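Local coordinates for protein cellulase (PDB 6XSO) that probably cleaves internal beta-1,4 linkages in cellulose and related plant cell-wall polysaccharides such as xylans, as a broad-specificity GH5_4 endoglucanase, at residues Asp43-Trp48 with Lys129-Ser134; Gln87-Asp90 with Lys94-Glu97; Thr273-Thr278 with Glu318-Ala323; Gly307-Ser312 with Asp334-Ala339; Asn144-Lys149 with Asn207-Ser212. All blocks are in the same frame, centred on the assembly; numbering follows the deposited sequence. Where two conformers were deposited one is given.

The five contacts illustrate how chemistry follows position in a (beta/alpha)8 barrel. Interaction 4 is core: strand 304-309 meets helix 325-341 through stacked rings. Interaction 3 is also buried but more polar; it joins the loop after strand 264-270 to helix 320-323 and touches interaction 4 through Asp320 and Thr311. On the far side of the chain's centre from these two, interaction 2 builds its loop on backbone and carboxylate hydrogen bonds, with part of it buried. It touches interaction 1, a surface meeting of methyl groups with each other and with a carbonyl oxygen, through Gln87. Interaction 5 packs helix 140-161 against helix 196-219, partly buried, and reaches interaction 2 where Lys149 touches Met89.

Interaction 1: residues Asp43-Trp48 with Lys129-Ser134; sequences DATKTW and KDAFKS. With NA (sodium ion), chain D.
Thr45 and Ala44 meet Ala131 by van der Waals touch alone, at the surface where two loops of the enzyme come together. The side chain of Thr45 forks at CB, and its two branches serve different partners. CG2, anti to the carbonyl carbon, lies against the methyl group of Ala131, with Thr45 CG2 3.8 Å from Ala131 CB. Thr45 OG1, at chi1 72°, turns back into its own loop and donates to Asp43 OD1 over 2.7 Å. The same carboxylate oxygen also accepts from the backbone, Thr45 N lying 3.0 Å from Asp43 OD1, and both donors come from one face of the carboxylate, well above its plane. This second bond defines an Asx turn, set within a type I turn from Asp43 to Lys46. The opposing loop folds as a type II' turn from Lys129 to Phe132. The two loops follow the first and third strands of the (beta/alpha)8 barrel, 31-34 and 116-119. Ala44 supplies the remaining touch: its CB points at the other loop, 3.6 Å from Ala131 O and 4.2 Å from Phe132 CA. The ring of Phe132 carries Ser134 N over one face and rests against Asn42. At the other end of segment 43-48, Trp48 O binds a sodium ion at 2.3 Å, and five waters complete its six oxygen ligands.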
# COMPACT_ATOMS: atom_id res chain seq x y z
N ASP A 43 2.91 -14.18 -12.43
CA ASP A 43 2.21 -15.28 -13.09
C ASP A 43 2.84 -16.57 -12.60
O ASP A 43 3.95 -16.91 -13.00
CB ASP A 43 2.33 -15.15 -14.60
CG ASP A 43 1.59 -16.23 -15.35
OD1 ASP A 43 1.21 -17.25 -14.73
OD2 ASP A 43 1.41 -16.07 -16.58
N ALA A 44 2.14 -17.28 -11.71
CA ALA A 44 2.74 -18.45 -11.07
C ALA A 44 3.05 -19.56 -12.06
O ALA A 44 3.82 -20.48 -11.72
CB ALA A 44 1.81 -18.98 -9.98
N THR A 45 2.49 -19.52 -13.27
CA THR A 45 2.74 -20.56 -14.26
C THR A 45 4.03 -20.32 -15.03
O THR A 45 4.40 -21.16 -15.86
CB THR A 45 1.60 -20.66 -15.28
OG1 THR A 45 1.62 -19.52 -16.17
CG2 THR A 45 0.26 -20.74 -14.57
N LYS A 46 4.69 -19.19 -14.80
CA LYS A 46 5.89 -18.81 -15.52
C LYS A 46 7.06 -18.71 -14.55
O LYS A 46 6.89 -18.58 -13.33
CB LYS A 46 5.74 -17.45 -16.21
CG LYS A 46 4.48 -17.27 -17.03
CD LYS A 46 4.69 -17.61 -18.49
CE LYS A 46 3.63 -16.92 -19.35
NZ LYS A 46 3.01 -17.87 -20.32
N THR A 47 8.26 -18.78 -15.13
CA THR A 47 9.53 -18.49 -14.47
C THR A 47 10.18 -17.38 -15.28
O THR A 47 10.20 -17.44 -16.51
CB THR A 47 10.40 -19.75 -14.45
OG1 THR A 47 9.75 -20.78 -13.69
CG2 THR A 47 11.77 -19.47 -13.84
N TRP A 48 10.70 -16.37 -14.59
CA TRP A 48 11.32 -15.24 -15.27
C TRP A 48 12.82 -15.44 -15.44
O TRP A 48 13.49 -16.04 -14.59
CB TRP A 48 11.12 -13.97 -14.46
CG TRP A 48 9.73 -13.61 -14.05
CD1 TRP A 48 9.35 -13.16 -12.83
CD2 TRP A 48 8.54 -13.66 -14.85
NE1 TRP A 48 8.00 -12.89 -12.81
CE2 TRP A 48 7.48 -13.21 -14.04
CE3 TRP A 48 8.27 -14.06 -16.16
CZ2 TRP A 48 6.16 -13.14 -14.50
CZ3 TRP A 48 6.95 -13.97 -16.62
CH2 TRP A 48 5.93 -13.52 -15.79
N LYS A 129 -5.96 -18.36 -6.29
CA LYS A 129 -6.77 -18.47 -7.51
C LYS A 129 -6.00 -19.29 -8.53
O LYS A 129 -4.92 -18.87 -8.97
CB LYS A 129 -7.07 -17.07 -8.06
CG LYS A 129 -7.79 -17.02 -9.39
CD LYS A 129 -9.13 -17.73 -9.35
CE LYS A 129 -10.06 -17.21 -10.44
NZ LYS A 129 -9.32 -16.79 -11.67
N ASP A 130 -6.55 -20.44 -8.89
CA ASP A 130 -5.97 -21.32 -9.92
C ASP A 130 -4.54 -21.67 -9.51
O ASP A 130 -4.36 -22.22 -8.41
CB ASP A 130 -6.15 -20.65 -11.28
CG ASP A 130 -7.60 -20.46 -11.64
OD1 ASP A 130 -8.41 -21.36 -11.32
OD2 ASP A 130 -7.93 -19.42 -12.24
N ALA A 131 -3.53 -21.39 -10.33
CA ALA A 131 -2.16 -21.75 -10.00
C ALA A 131 -1.54 -20.85 -8.94
O ALA A 131 -0.48 -21.19 -8.40
CB ALA A 131 -1.30 -21.70 -11.27
N PHE A 132 -2.17 -19.73 -8.62
CA PHE A 132 -1.63 -18.79 -7.65
C PHE A 132 -2.09 -19.18 -6.25
O PHE A 132 -3.30 -19.31 -5.99
CB PHE A 132 -2.09 -17.38 -7.98
CG PHE A 132 -1.74 -16.37 -6.93
CD1 PHE A 132 -2.68 -15.95 -6.01
CD2 PHE A 132 -0.45 -15.85 -6.87
CE1 PHE A 132 -2.34 -15.03 -5.04
CE2 PHE A 132 -0.12 -14.92 -5.90
CZ PHE A 132 -1.07 -14.50 -4.99
N LYS A 133 -1.13 -19.38 -5.34
CA LYS A 133 -1.42 -19.57 -3.92
C LYS A 133 -0.47 -18.66 -3.16
O LYS A 133 0.75 -18.87 -3.20
CB LYS A 133 -1.24 -21.02 -3.47
CG LYS A 133 -2.03 -21.26 -2.18
CD LYS A 133 -1.83 -22.63 -1.54
CE LYS A 133 -2.99 -22.93 -0.58
NZ LYS A 133 -2.69 -23.99 0.41
N SER A 134 -1.00 -17.65 -2.48
CA SER A 134 -0.14 -16.70 -1.78
C SER A 134 0.57 -17.40 -0.63
O SER A 134 0.01 -18.27 0.04
CB SER A 134 -0.98 -15.55 -1.23
OG SER A 134 -2.00 -16.03 -0.38
NA NA D . 14.82 -15.52 -12.82
O HOH W 1 16.75 -16.59 -13.85
O HOH W 2 13.74 -17.41 -11.67
O HOH W 3 16.49 -15.20 -11.35
O HOH W 4 13.47 -14.32 -11.38
O HOH W 5 15.07 -13.36 -13.82

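Interaction 2: residues Gln87-Asp90 with Lys94-Glu97; sequences QEMD and KVNE
Met89 and Val95 face each other across a single backbone bridge, their CA atoms 4.4 Å apart. Hydrogen bonds between main chains flank the pair: Asn96 N donates to Glu88 O over 3.1 Å, nearly along the C=O axis, and Asp90 N donates to Lys94 O over 2.9 Å. Met89 and Val95 thus form a non-hydrogen-bonded antiparallel pair, accompanied by CA-H...O contacts from Val95 CA to Glu88 O and from Met89 CA to Lys94 O.

Side chains add two polar links. Lys94 N reaches Asp90 OD1 at 3.0 Å from above the carboxylate plane. With Asn96 CG between its backbone N and carbonyl carbon (chi1 62°), the amide is carried over to Glu88. Asn96 ND2 gives Glu88 OE1 a nearly straight bond of 2.8 Å and 173°; the acceptor uses its anti lone pair and lies in the amide plane, although carboxylate and amide are turned 66° apart. Glu88 OE2 is taken by His54, which leaves the carboxylate gripped at both oxygens.

Apolar contact is slight, Met89 CG lying 4.0 Å from Val95 CG2. The charged atoms of Asp90 and Lys94 stay out of contact.

Asn96 has a further task: its OD1 accepts from Trp99 N. The arrangement is a short antiparallel reversal of the chain in the loop after the second barrel strand, 78-81, ending in a side-chain N-cap that starts helix 97-111.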
# COMPACT_ATOMS: atom_id res chain seq x y z
N GLN A 87 8.53 -14.60 -7.13
CA GLN A 87 9.14 -15.09 -8.36
C GLN A 87 10.56 -14.56 -8.53
O GLN A 87 11.18 -14.81 -9.58
CB GLN A 87 8.29 -14.74 -9.58
CG GLN A 87 6.83 -15.19 -9.42
CD GLN A 87 6.09 -15.26 -10.73
OE1 GLN A 87 5.45 -14.29 -11.14
NE2 GLN A 87 6.18 -16.40 -11.42
N GLU A 88 11.07 -13.84 -7.53
CA GLU A 88 12.41 -13.27 -7.55
C GLU A 88 13.25 -13.76 -6.38
O GLU A 88 14.32 -13.20 -6.12
CB GLU A 88 12.31 -11.73 -7.56
CG GLU A 88 11.53 -11.14 -8.73
CD GLU A 88 12.17 -11.39 -10.11
OE1 GLU A 88 13.34 -11.79 -10.21
OE2 GLU A 88 11.47 -11.16 -11.11
N MET A 89 12.81 -14.82 -5.70
CA MET A 89 13.46 -15.36 -4.52
C MET A 89 13.87 -16.80 -4.80
O MET A 89 13.12 -17.56 -5.42
CB MET A 89 12.48 -15.37 -3.34
CG MET A 89 12.12 -13.99 -2.83
SD MET A 89 10.66 -13.91 -1.78
CE MET A 89 11.22 -14.82 -0.35
N ASP A 90 15.06 -17.17 -4.34
CA ASP A 90 15.55 -18.54 -4.49
C ASP A 90 15.01 -19.40 -3.35
O ASP A 90 14.19 -18.97 -2.54
CB ASP A 90 17.07 -18.53 -4.68
CG ASP A 90 17.85 -18.30 -3.38
OD1 ASP A 90 17.23 -18.17 -2.30
OD2 ASP A 90 19.10 -18.25 -3.47
N LYS A 94 16.48 -15.68 -0.86
CA LYS A 94 17.34 -14.58 -1.32
C LYS A 94 16.78 -13.99 -2.61
O LYS A 94 16.50 -14.72 -3.57
CB LYS A 94 18.77 -15.08 -1.53
CG LYS A 94 19.75 -13.93 -1.84
CD LYS A 94 21.18 -14.42 -2.00
CE LYS A 94 21.41 -15.04 -3.36
NZ LYS A 94 22.87 -15.25 -3.61
N VAL A 95 16.64 -12.66 -2.63
CA VAL A 95 16.17 -11.93 -3.81
C VAL A 95 17.37 -11.75 -4.74
O VAL A 95 18.45 -11.37 -4.30
CB VAL A 95 15.62 -10.55 -3.40
CG1 VAL A 95 15.21 -9.73 -4.63
CG2 VAL A 95 14.43 -10.71 -2.43
N ASN A 96 17.18 -12.03 -6.03
CA ASN A 96 18.31 -11.92 -6.94
C ASN A 96 18.70 -10.45 -7.12
O ASN A 96 17.88 -9.54 -6.98
CB ASN A 96 18.02 -12.58 -8.29
CG ASN A 96 16.88 -11.96 -9.01
OD1 ASN A 96 17.02 -10.91 -9.66
ND2 ASN A 96 15.73 -12.62 -8.95
N GLU A 97 19.99 -10.23 -7.42
CA GLU A 97 20.51 -8.86 -7.45
C GLU A 97 19.87 -8.04 -8.56
O GLU A 97 19.62 -6.84 -8.39
CB GLU A 97 22.03 -8.89 -7.61
CG GLU A 97 22.76 -9.40 -6.38
CD GLU A 97 24.26 -9.45 -6.56
OE1 GLU A 97 24.75 -8.97 -7.60
OE2 GLU A 97 24.95 -9.97 -5.65
O HOH W 6 15.51 -10.44 -12.09

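Interaction 3: residues Thr273-Thr278 with Glu318-Ala323; sequences TIAGKT and ETDYDA
Ile274 slides alongside Asp320, the two side chains running in opposite directions where a loop meets the start of a short helix. Segment 273-278 begins with Thr273, whose carbonyl oxygen accepts from Lys277 NZ at 3.0 Å. Ile274 N then donates to a water at 2.8 Å, which in turn donates a hydrogen bond to Asp320 OD2 at 2.7 Å and so bridges the segments. With chi1 at 67°, CG1 of Ile274 sits between its backbone N and carbonyl carbon and comes 3.6 Å from Asp320 OD2, while its CD1 reaches the CB of the aspartate. Ala275 follows, its CB 4.1 Å from Asp320 OD1. Gly276 occupies the third position of a type II turn, with phi at 83°; a CB here would jam against the carbonyl oxygen of Ala275. Lys277 closes that turn through a bond from its N to Ile274 O, and its amine also forms a salt bridge with Asp285. Thr278 caps helix 279-298 by accepting from Ala281 N.

Across the contact, Asp320 is held on both oxygens, OD2 by Thr311 and OD1 by Arg324 and Asn313. With an alanine in place of Asp320, the bridging water, Thr311 and Asn313 would probably lose their partner and Arg324 its opposite charge. Thr319 N-caps the short helix, its OG1 3.2 Å from Asp322 N. Together these pieces join the loops that follow the sixth and seventh strands of the (beta/alpha)8 barrel.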
# COMPACT_ATOMS: atom_id res chain seq x y z
N THR A 273 -18.69 1.69 -2.72
CA THR A 273 -19.71 1.62 -3.75
C THR A 273 -20.41 2.97 -3.87
O THR A 273 -20.90 3.52 -2.87
CB THR A 273 -20.72 0.54 -3.39
OG1 THR A 273 -20.08 -0.74 -3.29
CG2 THR A 273 -21.78 0.44 -4.46
N ILE A 274 -20.43 3.52 -5.08
CA ILE A 274 -21.19 4.74 -5.35
C ILE A 274 -22.37 4.50 -6.28
O ILE A 274 -23.33 5.29 -6.24
CB ILE A 274 -20.29 5.89 -5.87
CG1 ILE A 274 -19.73 5.58 -7.26
CG2 ILE A 274 -19.18 6.19 -4.87
CD1 ILE A 274 -19.05 6.81 -7.93
N ALA A 275 -22.35 3.45 -7.08
CA ALA A 275 -23.47 3.18 -7.97
C ALA A 275 -24.74 2.91 -7.18
O ALA A 275 -24.74 2.15 -6.21
CB ALA A 275 -23.13 2.00 -8.87
N GLY A 276 -25.83 3.54 -7.60
CA GLY A 276 -27.11 3.39 -6.94
C GLY A 276 -27.31 4.26 -5.73
O GLY A 276 -28.34 4.15 -5.07
N LYS A 277 -26.35 5.13 -5.43
CA LYS A 277 -26.42 6.00 -4.27
C LYS A 277 -26.47 7.46 -4.68
O LYS A 277 -25.97 7.86 -5.74
CB LYS A 277 -25.21 5.79 -3.36
CG LYS A 277 -25.12 4.40 -2.77
CD LYS A 277 -23.92 4.26 -1.87
CE LYS A 277 -23.81 2.84 -1.34
NZ LYS A 277 -22.60 2.66 -0.50
N THR A 278 -27.07 8.26 -3.81
CA THR A 278 -27.03 9.70 -3.98
C THR A 278 -25.72 10.23 -3.41
O THR A 278 -25.07 9.57 -2.60
CB THR A 278 -28.16 10.37 -3.22
OG1 THR A 278 -27.92 10.19 -1.81
CG2 THR A 278 -29.52 9.78 -3.61
N GLU A 318 -17.88 -2.27 -16.83
CA GLU A 318 -18.33 -0.88 -16.92
C GLU A 318 -17.92 -0.19 -15.63
O GLU A 318 -18.47 -0.48 -14.56
CB GLU A 318 -19.85 -0.81 -17.11
CG GLU A 318 -20.34 0.60 -17.43
CD GLU A 318 -21.86 0.75 -17.40
OE1 GLU A 318 -22.51 0.15 -16.51
OE2 GLU A 318 -22.41 1.48 -18.25
N THR A 319 -16.94 0.70 -15.71
CA THR A 319 -16.46 1.37 -14.52
C THR A 319 -17.37 2.56 -14.20
O THR A 319 -18.20 2.97 -15.01
CB THR A 319 -15.05 1.91 -14.73
OG1 THR A 319 -15.10 2.94 -15.74
CG2 THR A 319 -14.09 0.81 -15.16
N ASP A 320 -17.21 3.10 -12.98
CA ASP A 320 -17.94 4.32 -12.64
C ASP A 320 -17.39 5.53 -13.38
O ASP A 320 -18.13 6.49 -13.63
CB ASP A 320 -17.92 4.55 -11.13
CG ASP A 320 -18.66 3.50 -10.37
OD1 ASP A 320 -19.73 3.06 -10.84
OD2 ASP A 320 -18.16 3.07 -9.32
N TYR A 321 -16.12 5.51 -13.76
CA TYR A 321 -15.58 6.60 -14.58
C TYR A 321 -16.33 6.73 -15.90
O TYR A 321 -16.57 7.85 -16.39
CB TYR A 321 -14.08 6.32 -14.80
CG TYR A 321 -13.38 7.30 -15.68
CD1 TYR A 321 -12.94 8.51 -15.18
CD2 TYR A 321 -13.17 7.02 -17.03
CE1 TYR A 321 -12.29 9.42 -15.99
CE2 TYR A 321 -12.52 7.93 -17.84
CZ TYR A 321 -12.08 9.13 -17.31
OH TYR A 321 -11.43 10.04 -18.11
N ASP A 322 -16.72 5.60 -16.49
CA ASP A 322 -17.48 5.62 -17.73
C ASP A 322 -18.97 5.84 -17.49
O ASP A 322 -19.61 6.61 -18.21
CB ASP A 322 -17.27 4.29 -18.48
CG ASP A 322 -15.92 4.22 -19.18
OD1 ASP A 322 -15.33 5.28 -19.47
OD2 ASP A 322 -15.45 3.09 -19.43
N ALA A 323 -19.53 5.19 -16.47
CA ALA A 323 -20.98 5.14 -16.34
C ALA A 323 -21.57 6.30 -15.56
O ALA A 323 -22.75 6.63 -15.78
CB ALA A 323 -21.41 3.85 -15.65
O HOH W 7 -19.68 1.99 -7.34

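Interaction 4: residues Gly307-Ser312 with Asp334-Ala339; sequences GEWSTS and DFVAQA
The six-membered ring of Trp309 and the ring of Phe335 form an offset stack, their centroids 4.6 Å apart and their planes 19° from parallel. Phe335 CD2 lies over one face of the indole, displaced toward its rim, and comes 3.5 Å from Trp309 CE3. Beside it, Phe335 CE2 is equally near Trp309 CD2. Val336 approaches the indole obliquely at its far end, CG2 lying 3.8 Å from Trp309 CZ2. Around this group, Tyr348 meets the indole edge-to-face and Phe331 packs at an angle against the ring of Phe335, while Thr346 of the neighbouring strand touches both members of the stack.

Torsions bring the rings together: Trp309 CG stands between its backbone N and carbonyl carbon at chi1 68°, and Phe335 CG lies opposite its own N at chi1 -171°. The two side chains then slide past each other in opposite directions. Replacing Trp309 with an alanine would probably open a gap beside Phe335 and Val336 and set the phenyl ring freer to turn.

Just before Trp309, Glu308 is held by Arg80 and Tyr271. The contact thus packs strand 304-309 against helix 325-341, which follows it in the barrel. Since carbon alone meets carbon between the segments, the grip is one of dispersion and burial, with the flat rings lying nearly parallel.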
# COMPACT_ATOMS: atom_id res chain seq x y z
N GLY A 307 -4.00 3.40 1.26
CA GLY A 307 -2.96 3.16 0.28
C GLY A 307 -3.45 2.72 -1.07
O GLY A 307 -2.64 2.63 -2.00
N GLU A 308 -4.73 2.38 -1.18
CA GLU A 308 -5.38 2.20 -2.46
C GLU A 308 -6.80 2.69 -2.32
O GLU A 308 -7.46 2.38 -1.32
CB GLU A 308 -5.49 0.73 -2.89
CG GLU A 308 -4.17 -0.01 -3.02
CD GLU A 308 -4.33 -1.46 -3.41
OE1 GLU A 308 -5.44 -1.87 -3.84
OE2 GLU A 308 -3.30 -2.18 -3.34
N TRP A 309 -7.27 3.45 -3.31
CA TRP A 309 -8.70 3.73 -3.40
C TRP A 309 -9.10 3.98 -4.84
O TRP A 309 -8.28 4.28 -5.71
CB TRP A 309 -9.11 4.93 -2.54
CG TRP A 309 -8.56 6.27 -3.05
CD1 TRP A 309 -7.25 6.68 -3.01
CD2 TRP A 309 -9.30 7.34 -3.65
NE1 TRP A 309 -7.14 7.94 -3.56
CE2 TRP A 309 -8.37 8.36 -3.95
CE3 TRP A 309 -10.65 7.53 -3.97
CZ2 TRP A 309 -8.75 9.56 -4.54
CZ3 TRP A 309 -11.02 8.74 -4.55
CH2 TRP A 309 -10.08 9.73 -4.83
N SER A 310 -10.41 3.83 -5.06
CA SER A 310 -11.16 4.15 -6.27
C SER A 310 -12.60 3.83 -5.86
O SER A 310 -12.93 3.89 -4.67
CB SER A 310 -10.68 3.38 -7.49
OG SER A 310 -11.41 3.83 -8.63
N THR A 311 -13.47 3.49 -6.80
CA THR A 311 -14.81 3.04 -6.45
C THR A 311 -14.89 1.53 -6.65
O THR A 311 -13.98 0.90 -7.19
CB THR A 311 -15.89 3.71 -7.30
OG1 THR A 311 -15.74 3.28 -8.66
CG2 THR A 311 -15.79 5.21 -7.20
N SER A 312 -16.02 0.96 -6.23
CA SER A 312 -16.18 -0.48 -6.26
C SER A 312 -16.16 -1.05 -7.67
O SER A 312 -15.90 -2.25 -7.83
CB SER A 312 -17.49 -0.87 -5.58
OG SER A 312 -18.60 -0.39 -6.33
N ASP A 334 -15.01 14.83 -2.23
CA ASP A 334 -15.33 14.70 -0.81
C ASP A 334 -14.40 13.71 -0.11
O ASP A 334 -14.04 13.92 1.06
CB ASP A 334 -16.79 14.29 -0.66
CG ASP A 334 -17.17 14.04 0.79
OD1 ASP A 334 -17.37 15.05 1.52
OD2 ASP A 334 -17.26 12.85 1.17
N PHE A 335 -14.04 12.61 -0.78
CA PHE A 335 -13.16 11.60 -0.18
C PHE A 335 -11.80 12.20 0.14
O PHE A 335 -11.30 12.07 1.26
CB PHE A 335 -13.03 10.44 -1.17
CG PHE A 335 -12.33 9.22 -0.62
CD1 PHE A 335 -13.06 8.25 0.04
CD2 PHE A 335 -10.97 9.04 -0.79
CE1 PHE A 335 -12.42 7.12 0.53
CE2 PHE A 335 -10.34 7.90 -0.31
CZ PHE A 335 -11.06 6.96 0.37
N VAL A 336 -11.22 12.91 -0.83
CA VAL A 336 -9.92 13.54 -0.60
C VAL A 336 -10.03 14.58 0.50
O VAL A 336 -9.15 14.67 1.36
CB VAL A 336 -9.38 14.14 -1.92
CG1 VAL A 336 -8.16 15.02 -1.67
CG2 VAL A 336 -9.01 12.99 -2.87
N ALA A 337 -11.10 15.38 0.49
CA ALA A 337 -11.27 16.43 1.49
C ALA A 337 -11.44 15.84 2.89
O ALA A 337 -10.85 16.34 3.85
CB ALA A 337 -12.47 17.30 1.15
N GLN A 338 -12.29 14.82 3.02
CA GLN A 338 -12.50 14.26 4.36
C GLN A 338 -11.21 13.63 4.88
O GLN A 338 -10.88 13.77 6.07
CB GLN A 338 -13.66 13.26 4.36
CG GLN A 338 -15.04 13.86 4.15
CD GLN A 338 -16.14 12.97 4.71
OE1 GLN A 338 -16.07 12.52 5.85
NE2 GLN A 338 -17.16 12.71 3.90
N ALA A 339 -10.46 12.96 4.01
CA ALA A 339 -9.17 12.40 4.41
C ALA A 339 -8.21 13.50 4.82
O ALA A 339 -7.55 13.40 5.86
CB ALA A 339 -8.60 11.57 3.25

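Interaction 5: residues Asn144-Lys149 with Asn207-Ser212; sequences NQNKAK and NGYARS
Asn146 and Lys147 each offer a methylene group to a hydroxyl on the facing helix. Asn146 CB lies 3.4 Å from Tyr209 OH, and Lys147 CG 3.7 Å from Ser212 OG. In the first pair the side chains meet at a slant, amide and ring planes 41° apart. In the second, described for one of two modelled lysine conformers and so less certain, chi1 of 167° sets Lys147 CG opposite its backbone N and beside the serine, and the chain runs extended from there. The hydroxyls direct their polar bonds to other partners: Tyr209 OH is bonded to Asn142 OD1, and Ser212 OG to Glu151 and Tyr143. These partners too sit on helix 140-161, linking the two helices beyond the methylene touches. They are neighbouring outer helices of the (beta/alpha)8 barrel, following its third and fourth strands, and the first is kinked near Ala148 and Lys149. Tyr143 and Tyr150 also pack edge-to-face with the ring of Tyr209, helping to position it. The amide of Asn146 is steadied within its own helix by Gln145, whose NE2 donates to Asn146 OD1 over 3.1 Å from above the carbonyl plane. On the solvent side, a water accepts from Arg211 NH2 at 2.7 Å, in the guanidinium plane, while Gly208 CA lies over one face of that group. The water's bond to Lys147 NZ is weak and likewise doubtful.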
# COMPACT_ATOMS: atom_id res chain seq x y z
N ASN A 144 4.04 -19.00 11.81
CA ASN A 144 5.14 -19.69 12.48
C ASN A 144 6.07 -20.34 11.47
O ASN A 144 7.29 -20.36 11.66
CB ASN A 144 4.59 -20.74 13.45
CG ASN A 144 3.93 -20.12 14.67
OD1 ASN A 144 4.20 -18.97 15.03
ND2 ASN A 144 3.06 -20.89 15.33
N GLN A 145 5.51 -20.86 10.39
CA GLN A 145 6.31 -21.55 9.39
C GLN A 145 7.19 -20.58 8.60
O GLN A 145 8.34 -20.88 8.30
CB GLN A 145 5.39 -22.29 8.42
CG GLN A 145 6.10 -22.91 7.23
CD GLN A 145 5.13 -23.45 6.19
OE1 GLN A 145 4.46 -24.47 6.42
NE2 GLN A 145 5.05 -22.77 5.06
N ASN A 146 6.65 -19.41 8.27
CA ASN A 146 7.27 -18.50 7.31
C ASN A 146 7.93 -17.29 7.95
O ASN A 146 8.52 -16.47 7.22
CB ASN A 146 6.20 -18.04 6.31
CG ASN A 146 5.80 -19.13 5.35
OD1 ASN A 146 6.54 -20.06 5.10
ND2 ASN A 146 4.59 -19.02 4.83
N LYS A 147 7.87 -17.17 9.27
CA LYS A 147 8.46 -16.02 9.97
C LYS A 147 9.91 -15.80 9.55
O LYS A 147 10.32 -14.67 9.24
CB LYS A 147 8.36 -16.27 11.48
CG LYS A 147 9.19 -15.33 12.35
CD LYS A 147 9.04 -15.62 13.84
CE LYS A 147 10.10 -14.89 14.65
NZ LYS A 147 9.66 -14.53 16.02
N ALA A 148 10.72 -16.86 9.54
CA ALA A 148 12.14 -16.69 9.24
C ALA A 148 12.36 -16.18 7.82
O ALA A 148 13.18 -15.28 7.60
CB ALA A 148 12.87 -18.01 9.45
N LYS A 149 11.64 -16.74 6.85
CA LYS A 149 11.81 -16.30 5.46
C LYS A 149 11.33 -14.86 5.27
O LYS A 149 11.96 -14.07 4.56
CB LYS A 149 11.04 -17.21 4.51
CG LYS A 149 11.51 -17.16 3.07
CD LYS A 149 12.46 -18.32 2.78
CE LYS A 149 11.71 -19.59 2.40
NZ LYS A 149 12.61 -20.64 1.86
N ASN A 207 -0.60 -9.71 13.49
CA ASN A 207 0.21 -9.00 14.47
C ASN A 207 1.62 -9.55 14.52
O ASN A 207 2.56 -8.78 14.70
CB ASN A 207 -0.47 -9.05 15.83
CG ASN A 207 -1.78 -8.29 15.85
OD1 ASN A 207 -2.00 -7.38 15.04
ND2 ASN A 207 -2.66 -8.65 16.77
N GLY A 208 1.77 -10.86 14.30
CA GLY A 208 3.10 -11.45 14.24
C GLY A 208 3.90 -10.97 13.05
O GLY A 208 5.07 -10.60 13.19
N TYR A 209 3.29 -10.98 11.86
CA TYR A 209 4.00 -10.46 10.68
C TYR A 209 4.36 -8.99 10.86
O TYR A 209 5.46 -8.56 10.48
CB TYR A 209 3.15 -10.68 9.43
CG TYR A 209 3.28 -12.07 8.82
CD1 TYR A 209 4.47 -12.49 8.25
CD2 TYR A 209 2.19 -12.97 8.81
CE1 TYR A 209 4.61 -13.75 7.69
CE2 TYR A 209 2.32 -14.22 8.22
CZ TYR A 209 3.52 -14.60 7.68
OH TYR A 209 3.74 -15.81 7.07
N ALA A 210 3.46 -8.20 11.46
CA ALA A 210 3.74 -6.79 11.70
C ALA A 210 4.96 -6.62 12.61
O ALA A 210 5.84 -5.80 12.32
CB ALA A 210 2.51 -6.10 12.29
N ARG A 211 5.02 -7.38 13.71
CA ARG A 211 6.17 -7.37 14.61
C ARG A 211 7.44 -7.81 13.89
O ARG A 211 8.50 -7.19 14.04
CB ARG A 211 5.94 -8.38 15.74
CG ARG A 211 5.08 -7.97 16.90
CD ARG A 211 5.37 -8.88 18.11
NE ARG A 211 5.34 -10.33 17.83
CZ ARG A 211 4.23 -11.06 17.76
NH1 ARG A 211 3.03 -10.51 17.92
NH2 ARG A 211 4.30 -12.36 17.51
N SER A 212 7.34 -8.90 13.13
CA SER A 212 8.50 -9.42 12.42
C SER A 212 9.05 -8.38 11.45
O SER A 212 10.27 -8.23 11.34
CB SER A 212 8.12 -10.69 11.67
OG SER A 212 8.16 -11.83 12.51
O HOH W 8 6.78 -13.14 16.86